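Local coordinates for protein xylulokinase (Brucella ovis, PDB 5VM1) that probably phosphorylates D-xylulose to D-xylulose 5-phosphate at the expense of ATP, as a member of the FGGY carbohydrate kinase family, at residues 76-87 with 232-243; 13-24 with 56-67. All coordinates share one frame; numbering follows the deposited sequence.

How the interactions relate
Both contacts build on one six-stranded mixed sheet in the N-terminal FGGY domain, their centres about 12 Å apart. Interaction 2 comes first in the chain: the hairpin of strands 9-15 and 19-26 meets helix 53-70. Interaction 1 follows and spans 144 intervening residues to pair strand 78-85 with strand 236-242. Strands 9-15 and 78-85 are parallel neighbours, joined for example by Ser-84 N and Leu-13 O (2.7 Å, a probable hydrogen bond). A mixed sheet with a helix packed on it fits the actin-like ATPase clan to which the family belongs; here the sheet brings Asp-14, Met-87 and Asp-243, all predicted functional residues, to the same end.

Interaction 1 of 2, residues 76-87 with 232-243; sequences SAITGIGLSGQM and TASVIVAGGAGD
Ile-81 is gripped through both its N and its O by strand 236-242: its N donates to Ile-236 O (2.8 Å) and its O accepts from Ala-238 N (2.8 Å), at an N-H...O angle of 168°. Ile-236 N to Thr-79 O (3.1 Å) continues this parallel ladder. After Ala-238 the register slips by one residue, because Gly-239 and Gly-240 form a short break. Pairing resumes with Ala-241 N to Leu-83 O (3.1 Å), followed by weak bonds from Gly-85 N to Ala-241 O and from Asp-243 N to Gly-85 O.

Val-235 turns CG1 anti to its backbone N (chi1 -177°), laying that methyl across the end of Ile-81, 3.8 Å from CD1. Leu-83 CD1 approaches Val-237 CG1, and helix 161-170 packs over these two residues. Ser-84 and Ala-241 point to the other face, where helix 433-446 covers them. There Ser-84 OG passes 3.6 Å from Asp-243 CA and is hydrogen-bonded to Asp-14, outside the contact.

At the C-terminal end, the side chains of Met-87 and Asp-243 cross, with Met-87 CG 3.5 Å from Asp-243 OD1. Met-87 is predicted to bind substrate, and Asp-243 is the predicted proton acceptor. The ladder, though weakly bonded at its end, thus brings the two together, with Gly-242 as N-cap of helix 243-251, an arrangement consistent with a substrate site next to the predicted proton acceptor.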
# COMPACT_ATOMS: atom_id res chain seq x y z
N SER A 76 -4.27 22.54 19.50
CA SER A 76 -5.31 22.39 20.50
C SER A 76 -6.71 22.44 19.90
O SER A 76 -7.66 21.98 20.56
CB SER A 76 -5.14 23.43 21.58
OG SER A 76 -5.90 23.02 22.70
N ALA A 77 -6.86 22.90 18.67
CA ALA A 77 -8.17 22.98 18.03
C ALA A 77 -8.49 21.72 17.24
O ALA A 77 -9.43 21.72 16.44
CB ALA A 77 -8.23 24.20 17.10
N ILE A 78 -7.73 20.65 17.47
CA ILE A 78 -7.99 19.37 16.82
C ILE A 78 -9.28 18.77 17.37
O ILE A 78 -9.45 18.62 18.58
CB ILE A 78 -6.80 18.41 17.02
CG1 ILE A 78 -5.62 18.80 16.14
CG2 ILE A 78 -7.22 16.97 16.80
CD1 ILE A 78 -4.31 18.17 16.58
N THR A 79 -10.19 18.42 16.47
CA THR A 79 -11.46 17.79 16.83
C THR A 79 -11.50 16.31 16.44
O THR A 79 -12.19 15.53 17.11
CB THR A 79 -12.62 18.55 16.18
OG1 THR A 79 -12.59 19.91 16.62
CG2 THR A 79 -13.97 17.99 16.60
N GLY A 80 -10.80 15.92 15.39
CA GLY A 80 -10.70 14.52 15.00
C GLY A 80 -9.28 14.15 14.64
O GLY A 80 -8.49 14.99 14.19
N ILE A 81 -8.96 12.87 14.83
CA ILE A 81 -7.66 12.27 14.49
C ILE A 81 -7.90 11.06 13.58
O ILE A 81 -8.74 10.21 13.88
CB ILE A 81 -6.89 11.86 15.76
CG1 ILE A 81 -6.45 13.10 16.53
CG2 ILE A 81 -5.69 10.98 15.43
CD1 ILE A 81 -5.82 12.82 17.87
N GLY A 82 -7.17 10.98 12.48
CA GLY A 82 -7.22 9.82 11.59
C GLY A 82 -5.90 9.09 11.55
O GLY A 82 -4.84 9.71 11.58
N LEU A 83 -5.97 7.76 11.47
CA LEU A 83 -4.80 6.89 11.50
C LEU A 83 -4.56 6.18 10.16
O LEU A 83 -5.49 5.79 9.45
CB LEU A 83 -4.93 5.82 12.60
CG LEU A 83 -5.13 6.32 14.00
CD1 LEU A 83 -5.13 5.19 15.02
CD2 LEU A 83 -4.05 7.28 14.30
N SER A 84 -3.27 5.97 9.86
CA SER A 84 -2.83 5.18 8.72
C SER A 84 -1.67 4.30 9.15
O SER A 84 -0.89 4.68 10.04
CB SER A 84 -2.37 6.04 7.56
OG SER A 84 -1.79 5.23 6.56
N GLY A 85 -1.57 3.12 8.56
CA GLY A 85 -0.51 2.22 8.94
C GLY A 85 -0.04 1.29 7.84
O GLY A 85 -0.81 0.91 6.94
N GLN A 86 1.22 0.88 7.95
CA GLN A 86 1.73 -0.27 7.24
C GLN A 86 0.87 -1.46 7.58
O GLN A 86 0.63 -1.73 8.76
CB GLN A 86 3.17 -0.53 7.68
CG GLN A 86 3.38 -0.24 9.17
CD GLN A 86 4.65 -0.86 9.76
OE1 GLN A 86 5.01 -2.00 9.46
NE2 GLN A 86 5.36 -0.08 10.55
N MET A 87 0.45 -2.19 6.55
CA MET A 87 -0.54 -3.26 6.62
C MET A 87 0.08 -4.56 7.13
O MET A 87 1.29 -4.68 7.28
CB MET A 87 -1.15 -3.46 5.23
CG MET A 87 -1.79 -2.21 4.60
SD MET A 87 -2.53 -2.47 3.00
CE MET A 87 -3.78 -3.66 3.38
N THR A 232 -8.92 20.87 23.44
CA THR A 232 -10.07 21.68 23.86
C THR A 232 -11.36 20.87 23.92
O THR A 232 -12.20 21.10 24.80
CB THR A 232 -10.24 22.88 22.91
OG1 THR A 232 -9.16 23.81 23.10
CG2 THR A 232 -11.57 23.60 23.14
N ALA A 233 -11.54 19.91 23.01
CA ALA A 233 -12.82 19.23 22.88
C ALA A 233 -12.64 17.72 22.93
O ALA A 233 -11.52 17.20 22.97
CB ALA A 233 -13.53 19.62 21.58
N SER A 234 -13.78 17.04 22.96
CA SER A 234 -13.82 15.60 22.77
C SER A 234 -13.24 15.25 21.41
O SER A 234 -13.78 15.67 20.37
CB SER A 234 -15.27 15.10 22.89
OG SER A 234 -15.35 13.73 22.58
N VAL A 235 -12.13 14.53 21.40
CA VAL A 235 -11.38 14.24 20.18
C VAL A 235 -11.77 12.85 19.69
O VAL A 235 -11.42 11.84 20.31
CB VAL A 235 -9.86 14.33 20.42
CG1 VAL A 235 -9.11 14.10 19.14
CG2 VAL A 235 -9.50 15.68 21.00
N ILE A 236 -12.43 12.79 18.54
CA ILE A 236 -12.83 11.53 17.93
C ILE A 236 -11.64 10.96 17.15
O ILE A 236 -10.89 11.71 16.51
CB ILE A 236 -14.05 11.74 17.00
CG1 ILE A 236 -15.36 11.76 17.79
CG2 ILE A 236 -14.09 10.71 15.87
CD1 ILE A 236 -16.50 12.48 17.05
N VAL A 237 -11.44 9.64 17.23
CA VAL A 237 -10.44 8.94 16.42
C VAL A 237 -11.14 8.12 15.34
O VAL A 237 -12.05 7.34 15.64
CB VAL A 237 -9.52 8.04 17.27
CG1 VAL A 237 -8.45 7.44 16.39
CG2 VAL A 237 -8.86 8.85 18.37
N ALA A 238 -10.72 8.31 14.09
CA ALA A 238 -11.35 7.62 12.97
C ALA A 238 -10.91 6.16 12.89
O ALA A 238 -9.96 5.72 13.55
CB ALA A 238 -11.05 8.33 11.66
N GLY A 239 -11.65 5.40 12.09
CA GLY A 239 -11.25 4.03 11.84
C GLY A 239 -9.89 3.95 11.18
O GLY A 239 -9.07 3.09 11.53
N GLY A 240 -9.62 4.84 10.25
CA GLY A 240 -8.35 4.85 9.57
C GLY A 240 -8.33 3.90 8.39
O GLY A 240 -9.35 3.47 7.88
N ALA A 241 -7.13 3.56 7.97
CA ALA A 241 -7.03 2.65 6.84
C ALA A 241 -5.63 2.08 6.83
O ALA A 241 -4.73 2.58 7.51
CB ALA A 241 -7.36 3.38 5.53
N GLY A 242 -5.44 1.00 6.07
CA GLY A 242 -4.09 0.62 5.71
C GLY A 242 -3.49 1.65 4.77
O GLY A 242 -4.22 2.43 4.14
N ASP A 243 -2.16 1.64 4.65
CA ASP A 243 -1.48 2.74 3.95
C ASP A 243 -1.94 2.85 2.51
O ASP A 243 -2.08 3.96 1.98
CB ASP A 243 0.05 2.62 4.01
CG ASP A 243 0.56 1.28 3.52
OD1 ASP A 243 -0.26 0.48 3.04
OD2 ASP A 243 1.79 1.05 3.59

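Interaction 2 of 2, residues 13-24 with 56-67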
# COMPACT_ATOMS: atom_id res chain seq x y z
N LEU A 13 -2.08 10.60 11.39
CA LEU A 13 -0.88 9.88 11.83
C LEU A 13 -0.67 8.69 10.91
O LEU A 13 -1.47 7.75 10.91
CB LEU A 13 -0.99 9.40 13.28
CG LEU A 13 -1.20 10.51 14.29
CD1 LEU A 13 -1.45 9.96 15.70
CD2 LEU A 13 -0.04 11.47 14.23
N ASP A 14 0.43 8.72 10.14
CA ASP A 14 0.82 7.60 9.28
C ASP A 14 1.96 6.86 9.96
O ASP A 14 3.08 7.37 10.06
CB ASP A 14 1.23 8.05 7.88
CG ASP A 14 1.43 6.86 6.92
OD1 ASP A 14 0.85 5.78 7.18
OD2 ASP A 14 2.18 6.99 5.94
N LEU A 15 1.69 5.64 10.39
CA LEU A 15 2.71 4.76 10.95
C LEU A 15 3.27 3.92 9.79
O LEU A 15 2.69 2.90 9.39
CB LEU A 15 2.10 3.96 12.10
CG LEU A 15 2.76 2.71 12.66
CD1 LEU A 15 4.19 3.04 12.92
CD2 LEU A 15 2.02 2.26 13.94
N GLY A 16 4.36 4.38 9.20
CA GLY A 16 4.97 3.63 8.13
C GLY A 16 6.04 2.70 8.66
O GLY A 16 6.34 2.64 9.85
N THR A 17 6.65 1.98 7.74
CA THR A 17 7.69 1.07 8.19
C THR A 17 8.96 1.85 8.53
O THR A 17 9.65 1.50 9.50
CB THR A 17 7.86 -0.04 7.15
OG1 THR A 17 9.22 -0.48 7.12
CG2 THR A 17 7.39 0.39 5.77
N SER A 18 9.25 2.94 7.82
CA SER A 18 10.43 3.75 8.05
C SER A 18 10.19 4.91 9.03
O SER A 18 11.16 5.55 9.46
CB SER A 18 10.93 4.33 6.73
OG SER A 18 10.06 5.37 6.29
N GLY A 19 8.94 5.22 9.36
CA GLY A 19 8.70 6.27 10.34
C GLY A 19 7.23 6.56 10.56
O GLY A 19 6.34 5.95 9.96
N VAL A 20 7.00 7.49 11.48
CA VAL A 20 5.67 7.97 11.82
C VAL A 20 5.58 9.41 11.32
O VAL A 20 6.41 10.25 11.71
CB VAL A 20 5.42 7.89 13.33
CG1 VAL A 20 4.11 8.61 13.72
CG2 VAL A 20 5.43 6.44 13.80
N LYS A 21 4.61 9.68 10.46
CA LYS A 21 4.37 11.01 9.91
C LYS A 21 3.13 11.58 10.59
O LYS A 21 2.17 10.85 10.83
CB LYS A 21 4.16 10.96 8.39
CG LYS A 21 4.69 12.19 7.64
CD LYS A 21 3.62 12.89 6.82
CE LYS A 21 4.07 14.28 6.36
NZ LYS A 21 4.53 14.35 4.94
N ALA A 22 3.21 12.85 10.99
CA ALA A 22 2.09 13.54 11.61
C ALA A 22 1.74 14.74 10.74
O ALA A 22 2.59 15.59 10.49
CB ALA A 22 2.43 13.98 13.02
N LEU A 23 0.48 14.84 10.34
CA LEU A 23 0.07 15.87 9.40
C LEU A 23 -1.14 16.59 9.97
O LEU A 23 -2.13 15.95 10.33
CB LEU A 23 -0.27 15.28 8.04
CG LEU A 23 -0.61 16.28 6.95
CD1 LEU A 23 0.57 17.16 6.67
CD2 LEU A 23 -1.01 15.55 5.71
N LEU A 24 -1.06 17.92 10.02
CA LEU A 24 -2.13 18.72 10.58
C LEU A 24 -2.72 19.59 9.48
O LEU A 24 -1.98 20.30 8.79
CB LEU A 24 -1.62 19.59 11.74
CG LEU A 24 -2.68 20.40 12.48
CD1 LEU A 24 -3.71 19.51 13.16
CD2 LEU A 24 -1.97 21.25 13.50
N TRP A 56 7.19 2.59 17.89
CA TRP A 56 6.10 3.32 17.24
C TRP A 56 5.60 4.46 18.11
O TRP A 56 5.46 5.60 17.64
CB TRP A 56 4.93 2.38 16.95
CG TRP A 56 5.22 1.25 16.04
CD1 TRP A 56 6.26 1.15 15.17
CD2 TRP A 56 4.46 0.03 15.92
NE1 TRP A 56 6.20 -0.07 14.51
CE2 TRP A 56 5.11 -0.77 14.96
CE3 TRP A 56 3.31 -0.46 16.55
CZ2 TRP A 56 4.63 -2.03 14.60
CZ3 TRP A 56 2.84 -1.72 16.19
CH2 TRP A 56 3.50 -2.48 15.23
N ILE A 57 5.37 4.19 19.39
CA ILE A 57 4.85 5.22 20.29
C ILE A 57 5.88 6.33 20.54
O ILE A 57 5.53 7.52 20.54
CB ILE A 57 4.34 4.56 21.58
CG1 ILE A 57 3.19 3.60 21.21
CG2 ILE A 57 3.89 5.60 22.58
CD1 ILE A 57 2.48 2.99 22.41
N LYS A 58 7.15 5.98 20.75
CA LYS A 58 8.16 7.02 20.93
C LYS A 58 8.25 7.89 19.67
O LYS A 58 8.42 9.12 19.76
CB LYS A 58 9.52 6.42 21.30
N ALA A 59 8.17 7.27 18.49
CA ALA A 59 8.24 8.03 17.25
C ALA A 59 7.01 8.91 17.08
O ALA A 59 7.12 10.08 16.67
CB ALA A 59 8.37 7.07 16.06
N CYS A 60 5.85 8.38 17.41
CA CYS A 60 4.62 9.15 17.32
C CYS A 60 4.60 10.29 18.35
O CYS A 60 4.16 11.40 18.04
CB CYS A 60 3.43 8.20 17.49
SG CYS A 60 1.86 8.90 17.07
N ARG A 61 5.07 10.02 19.57
CA ARG A 61 5.19 11.07 20.57
C ARG A 61 6.16 12.15 20.13
O ARG A 61 5.97 13.34 20.42
CB ARG A 61 5.66 10.49 21.91
CG ARG A 61 4.56 9.90 22.77
CD ARG A 61 4.91 10.03 24.23
NE ARG A 61 3.73 10.32 25.04
CZ ARG A 61 3.06 9.40 25.74
NH1 ARG A 61 2.00 9.75 26.46
NH2 ARG A 61 3.47 8.13 25.70
N THR A 62 7.23 11.75 19.44
CA THR A 62 8.21 12.71 18.95
C THR A 62 7.56 13.65 17.95
O THR A 62 7.68 14.88 18.06
CB THR A 62 9.40 11.97 18.33
OG1 THR A 62 10.24 11.44 19.36
CG2 THR A 62 10.22 12.87 17.40
N ALA A 63 6.84 13.09 16.99
CA ALA A 63 6.23 13.92 15.95
C ALA A 63 5.05 14.74 16.48
O ALA A 63 4.85 15.88 16.05
CB ALA A 63 5.81 13.04 14.76
N ILE A 64 4.26 14.20 17.41
CA ILE A 64 3.14 14.97 17.95
C ILE A 64 3.64 16.19 18.71
O ILE A 64 3.24 17.32 18.43
CB ILE A 64 2.25 14.11 18.85
CG1 ILE A 64 1.39 13.15 18.03
CG2 ILE A 64 1.36 15.01 19.71
CD1 ILE A 64 0.59 12.23 18.90
N GLU A 65 4.53 15.98 19.69
CA GLU A 65 4.94 17.14 20.49
C GLU A 65 5.72 18.12 19.63
O GLU A 65 5.55 19.34 19.77
CB GLU A 65 5.75 16.71 21.73
N ALA A 66 6.52 17.61 18.69
CA ALA A 66 7.22 18.50 17.76
C ALA A 66 6.25 19.33 16.94
O ALA A 66 6.51 20.51 16.65
CB ALA A 66 8.12 17.68 16.84
N LEU A 67 5.12 18.74 16.56
CA LEU A 67 4.07 19.47 15.88
C LEU A 67 3.35 20.43 16.83
O LEU A 67 3.10 21.58 16.48
CB LEU A 67 3.09 18.49 15.24
CG LEU A 67 2.26 19.01 14.07
CD1 LEU A 67 3.18 19.17 12.91
CD2 LEU A 67 1.12 18.07 13.75
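Leu-15 sets its two methyls on one face of the Trp-56 indole. With CG anti to the backbone N (chi1 164°), CD1 stands over the five-membered ring, 3.8 Å from its centroid, a CH-pi contact; CD2 lies nearer the rim, 3.9 Å from Trp-56 CD2. The two side chains meet at about a right angle. The NE1 of this same five-membered ring is hydrogen-bonded to Gln-51 OE1, which limits rotation of the indole.

About one turn farther along the helix, Ala-59 and Cys-60 receive the two branches of Val-20. CG1 of Val-20 reaches Cys-60 CA (3.7 Å), while its CG2 lies against Ala-59 CB (3.8 Å). Cys-60 swings SG away from its own N (chi1 -168°), and the sulfur meets Leu-13 CD1 at 3.7 Å, so the helix touches both arms of the hairpin at this level. Farther on, the small side chains Ala-22 and Ala-63 bring CB to CB at 3.9 Å, and Leu-67 CD2 ends the row against Leu-24 CB (3.7 Å).

No hydrogen bond crosses between the segments; the contact is made by apolar side chains. The helix segment runs at 29° to strand 19-24, nearly along it, while strand 13-15 heads the other way. Helix 161-170 packs beside helix 53-70 at Trp-56 and Ile-57, and strand 31-38 adjoins Leu-24 and Ala-63. Helix 433-446 meets Lys-21 and Leu-23, whose side chains point away from helix 53-70, and also Asp-14.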